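Long-range contacts in amino acid ABC transporter, periplasmic amino acid-binding protein, putative (Streptococcus pneumoniae, PDB 4I62), which binds L-arginine and, as the substrate-binding protein of an amino acid ABC transporter, probably delivers it to the membrane permease: residues Gly108-Asp113 with Asp225-Ala230; Ala149-Gly154 with Gln191-Ile196. All coordinates share one frame; numbering follows the deposited sequence. Where two conformers were deposited one is given.

Interaction 1: residues Gly108-Asp113 with Asp225-Ala230. With ARG (arginine), chain B.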
# COMPACT_ATOMS: atom_id res chain seq x y z
N GLY A 108 -0.31 -0.92 -3.55
CA GLY A 108 0.11 -1.72 -2.41
C GLY A 108 -1.02 -2.62 -1.91
O GLY A 108 -1.15 -2.83 -0.70
N VAL A 109 -1.79 -3.18 -2.83
CA VAL A 109 -2.99 -3.96 -2.49
C VAL A 109 -2.66 -5.40 -2.13
O VAL A 109 -2.10 -6.15 -2.97
CB VAL A 109 -4.01 -3.95 -3.65
CG1 VAL A 109 -5.24 -4.77 -3.30
CG2 VAL A 109 -4.39 -2.55 -4.03
N SER A 110 -2.98 -5.82 -0.91
CA SER A 110 -2.79 -7.18 -0.50
C SER A 110 -3.86 -8.09 -1.08
O SER A 110 -5.07 -7.80 -1.07
CB SER A 110 -2.93 -7.25 1.02
OG SER A 110 -1.96 -6.44 1.69
N LYS A 111 -3.45 -9.29 -1.51
CA LYS A 111 -4.45 -10.33 -1.82
C LYS A 111 -5.13 -10.85 -0.58
O LYS A 111 -4.48 -11.08 0.47
CB LYS A 111 -3.83 -11.55 -2.47
CG LYS A 111 -3.22 -11.21 -3.73
CD LYS A 111 -2.63 -12.43 -4.42
CE LYS A 111 -3.65 -13.52 -4.65
NZ LYS A 111 -2.99 -14.76 -5.23
N THR A 112 -6.42 -11.04 -0.65
CA THR A 112 -7.13 -11.75 0.41
C THR A 112 -8.16 -12.66 -0.22
O THR A 112 -8.53 -12.46 -1.38
CB THR A 112 -7.85 -10.81 1.37
OG1 THR A 112 -8.94 -10.20 0.70
CG2 THR A 112 -6.93 -9.74 1.96
N ASP A 113 -8.65 -13.64 0.52
CA ASP A 113 -9.68 -14.52 -0.02
C ASP A 113 -10.95 -13.76 -0.33
O ASP A 113 -11.56 -13.99 -1.37
CB ASP A 113 -9.98 -15.69 0.93
CG ASP A 113 -8.88 -16.73 0.92
OD1 ASP A 113 -7.97 -16.64 0.07
OD2 ASP A 113 -8.93 -17.66 1.76
N ASP A 225 1.10 -12.14 3.25
CA ASP A 225 0.63 -10.82 2.88
C ASP A 225 1.39 -10.43 1.62
O ASP A 225 2.51 -9.91 1.70
CB ASP A 225 0.91 -9.84 4.01
CG ASP A 225 0.39 -8.45 3.73
OD1 ASP A 225 -0.22 -8.22 2.65
OD2 ASP A 225 0.59 -7.58 4.61
N SER A 226 0.79 -10.70 0.47
CA SER A 226 1.42 -10.43 -0.81
C SER A 226 0.67 -9.37 -1.58
O SER A 226 -0.57 -9.40 -1.69
CB SER A 226 1.44 -11.70 -1.64
OG SER A 226 2.22 -12.69 -0.99
N TYR A 227 1.42 -8.38 -2.11
CA TYR A 227 0.82 -7.35 -2.93
C TYR A 227 0.64 -7.84 -4.37
O TYR A 227 1.48 -8.57 -4.90
CB TYR A 227 1.70 -6.10 -3.00
CG TYR A 227 1.90 -5.31 -1.75
CD1 TYR A 227 1.24 -5.60 -0.57
CD2 TYR A 227 2.79 -4.23 -1.78
CE1 TYR A 227 1.47 -4.81 0.59
CE2 TYR A 227 3.02 -3.46 -0.66
CZ TYR A 227 2.37 -3.76 0.51
OH TYR A 227 2.62 -2.94 1.61
N ALA A 228 -0.47 -7.41 -4.98
CA ALA A 228 -0.77 -7.77 -6.35
C ALA A 228 -1.59 -6.64 -6.99
O ALA A 228 -2.13 -5.76 -6.29
CB ALA A 228 -1.51 -9.09 -6.39
N VAL A 229 -1.66 -6.65 -8.31
CA VAL A 229 -2.50 -5.72 -9.04
C VAL A 229 -3.91 -6.28 -9.13
O VAL A 229 -4.09 -7.44 -9.50
CB VAL A 229 -1.93 -5.52 -10.45
CG1 VAL A 229 -2.86 -4.66 -11.31
CG2 VAL A 229 -0.50 -4.98 -10.38
N ALA A 230 -4.90 -5.46 -8.77
CA ALA A 230 -6.30 -5.93 -8.85
C ALA A 230 -6.95 -5.43 -10.10
O ALA A 230 -6.70 -4.30 -10.57
CB ALA A 230 -7.10 -5.43 -7.64
N ARG B . -1.74 -3.65 1.92
CA ARG B . -2.92 -3.08 2.61
C ARG B . -4.23 -3.51 1.94
O ARG B . -4.20 -3.94 0.77
CB ARG B . -2.80 -1.57 2.74
CG ARG B . -2.59 -0.86 1.40
CD ARG B . -2.76 0.64 1.51
NE ARG B . -2.26 1.29 0.32
CZ ARG B . -2.29 2.58 0.09
NH1 ARG B . -1.81 3.07 -1.05
NH2 ARG B . -2.81 3.41 1.00
OXT ARG B . -5.30 -3.36 2.62
O HOH W 1 -1.21 -3.14 -5.75
O HOH W 2 -1.88 -11.94 0.60
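Two backbone hydrogen bonds flank Ser-110 and Tyr-227, whose backbones form a single bridge between the loop 108-113 and the strand running from Ser-226. Ala-228 N donates to Val-109 O at 2.9 Å, and Lys-111 N donates to Ser-226 O in a nearly straight bond of 166°. Water extends the join in both directions: one molecule links Val-109 N to Ala-228 O, a second Lys-111 O to Ser-226 N.

Among side chains, Ser-110 OG gives its proton to Asp-225 OD1 over 2.7 Å, meeting the syn lone pair of the carboxylate. With OG beside its own backbone N (chi1 -60°), the same oxygen accepts the ligand's alpha-amino group, at 2.8 Å from ARG N. That amino group also donates to Gly-108 O, while Ser-110 N binds ARG O at 173°.

The Tyr-227 ring lies against Gly-108: the CA sits over its face, 3.9 Å from the centroid, in a CH-pi contact, and Gly-108 O stands above the rim near CE1. Tyr-227 OH is held by Glu-198. On the far side of the bridge Lys-111 CG rests on Ala-228 CB.

Asp-225 therefore acts from the second shell, committing the Ser-110 proton and turning the hydroxyl into an acceptor; if ionised, it would probably also favour the ligand's ammonium group, although nearby Glu-198 OE2 leaves the charge on Asp-225 uncertain.

Interaction 2: residues Ala149-Gly154 with Gln191-Ile196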
# COMPACT_ATOMS: atom_id res chain seq x y z
N ALA A 149 -3.46 -4.44 25.02
CA ALA A 149 -4.66 -4.36 25.84
C ALA A 149 -4.80 -2.97 26.48
O ALA A 149 -3.85 -2.43 27.04
CB ALA A 149 -4.62 -5.43 26.90
N GLN A 150 -6.01 -2.42 26.38
CA GLN A 150 -6.34 -1.12 26.97
C GLN A 150 -5.61 0.05 26.29
O GLN A 150 -5.54 1.15 26.85
CB GLN A 150 -6.10 -1.10 28.50
CG GLN A 150 -7.08 -1.96 29.30
CD GLN A 150 -6.73 -3.44 29.31
OE1 GLN A 150 -5.63 -3.83 29.71
NE2 GLN A 150 -7.69 -4.28 28.91
N LYS A 151 -5.04 -0.19 25.11
CA LYS A 151 -4.38 0.87 24.36
C LYS A 151 -5.20 1.25 23.14
O LYS A 151 -6.14 0.56 22.76
CB LYS A 151 -2.97 0.42 23.91
CG LYS A 151 -2.07 -0.03 25.06
CD LYS A 151 -1.85 1.12 26.03
CE LYS A 151 -1.15 0.71 27.31
NZ LYS A 151 0.27 0.32 27.06
N LYS A 152 -4.82 2.37 22.52
CA LYS A 152 -5.48 2.90 21.34
C LYS A 152 -4.61 2.61 20.11
O LYS A 152 -3.46 3.01 20.06
CB LYS A 152 -5.68 4.42 21.50
CG LYS A 152 -6.45 4.81 22.76
CD LYS A 152 -6.20 6.25 23.15
CE LYS A 152 -6.98 6.61 24.41
NZ LYS A 152 -6.72 5.65 25.54
N VAL A 153 -5.19 1.91 19.13
CA VAL A 153 -4.43 1.43 17.98
C VAL A 153 -5.10 1.90 16.70
O VAL A 153 -6.32 1.71 16.52
CB VAL A 153 -4.36 -0.12 18.00
CG1 VAL A 153 -3.52 -0.66 16.84
CG2 VAL A 153 -3.77 -0.59 19.33
N GLY A 154 -4.32 2.50 15.81
CA GLY A 154 -4.82 2.98 14.54
C GLY A 154 -4.47 2.10 13.36
O GLY A 154 -3.46 1.40 13.35
N GLN A 191 -2.57 10.68 20.53
CA GLN A 191 -3.99 10.34 20.48
C GLN A 191 -4.21 8.84 20.28
O GLN A 191 -5.19 8.28 20.79
CB GLN A 191 -4.71 11.16 19.42
CG GLN A 191 -4.82 12.63 19.74
CD GLN A 191 -5.37 13.42 18.56
OE1 GLN A 191 -4.63 13.96 17.71
NE2 GLN A 191 -6.67 13.47 18.49
N VAL A 192 -3.33 8.22 19.51
CA VAL A 192 -3.19 6.76 19.50
C VAL A 192 -1.81 6.36 20.04
O VAL A 192 -0.86 7.18 20.01
CB VAL A 192 -3.40 6.11 18.11
CG1 VAL A 192 -4.78 6.46 17.58
CG2 VAL A 192 -2.32 6.51 17.13
N ASP A 193 -1.70 5.14 20.54
CA ASP A 193 -0.47 4.60 21.06
C ASP A 193 0.39 3.90 20.00
O ASP A 193 1.59 3.76 20.18
CB ASP A 193 -0.83 3.60 22.16
CG ASP A 193 -1.48 4.26 23.30
OD1 ASP A 193 -0.81 5.17 23.87
OD2 ASP A 193 -2.64 3.93 23.66
N ALA A 194 -0.25 3.42 18.93
CA ALA A 194 0.46 2.63 17.92
C ALA A 194 -0.36 2.64 16.66
O ALA A 194 -1.60 2.76 16.72
CB ALA A 194 0.65 1.19 18.38
N VAL A 195 0.31 2.50 15.52
CA VAL A 195 -0.36 2.33 14.23
C VAL A 195 0.21 1.09 13.56
O VAL A 195 1.43 0.87 13.57
CB VAL A 195 -0.17 3.57 13.32
CG1 VAL A 195 -0.79 3.35 11.94
CG2 VAL A 195 -0.75 4.80 13.99
N ILE A 196 -0.66 0.26 12.97
CA ILE A 196 -0.22 -0.93 12.25
C ILE A 196 0.06 -0.59 10.80
O ILE A 196 -0.84 -0.12 10.08
CB ILE A 196 -1.29 -2.06 12.31
CG1 ILE A 196 -1.80 -2.30 13.73
CG2 ILE A 196 -0.76 -3.33 11.67
CD1 ILE A 196 -2.92 -3.32 13.80
O HOH W 3 -4.07 5.03 25.72
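Asp-193 and Lys-152 exchange hydrogen bonds at the start of a parallel strand pair. Lys-152 N points almost straight at Asp-193 OD2, 2.9 Å away and at 176°, using the anti lone pair of the carboxylate. In return, Lys-152 O accepts Asp-193 N at 2.8 Å, the donor tilted 22° from the carbonyl plane, and takes a weak second bond from Ala-194 N. CB of Asp-193 points toward segment 149-154, and chi1 of -65° sets CG beside its own backbone N; from there OD2 meets Lys-152 N.

OD2 has a further donor in a water that bridges it to Lys-152 NZ, 2.7 Å from each. The ammonium group thus reaches the carboxylate indirectly, its NZ remaining 4.8 Å from OD2. Lys-151 crosses Asp-193 at about a right angle, its CB packed 3.5 Å from OD2, and sends NZ away to Tyr-142 OH.

Farther along, Gly-154 satisfies both its backbone groups across the pair: its N donates to Ala-194 O, and its O accepts Ile-196 N at 3.0 Å. Val-153 CG1 meets Ile-196 CG1 on the face that also carries Ala-194, while Val-195 CG1 packs by Gly-154 O on the other.

Strand 152-156 lies between 173-177 and 194-198 in the sheet, parallel to both, with helices 160-168 and 180-188 linking the strands in the beta-alpha-beta manner of a type II periplasmic binding protein. Leu-132 and Val-134 of strand 126-135 touch Ala-194, whereas helix 180-188 covers Val-192 and Val-195 through Leu-187 and Leu-183.

Interaction 1 forms part of the arginine pocket itself, whereas interaction 2 is one parallel strand pair in the lobe that carries strands 152-156 and 194-198; their centres are 25 Å apart and their nearest atoms about 8 Å, without touching. One mixed sheet, reached by both, connects them, and the chain between 113 and 225 contains both segments of interaction 2. The strands paired there continue toward the ligand: strand 152-156 ends in Gln-156 and strand 194-198 in Glu-198, both hydrogen-bonded to the bound arginine, and the side chain of Ile-196 is already about 9 Å from it. Glu-198 also holds Tyr-227 OH, joining the two regions beside the amino acid, as expected for a two-lobed type II periplasmic binding protein.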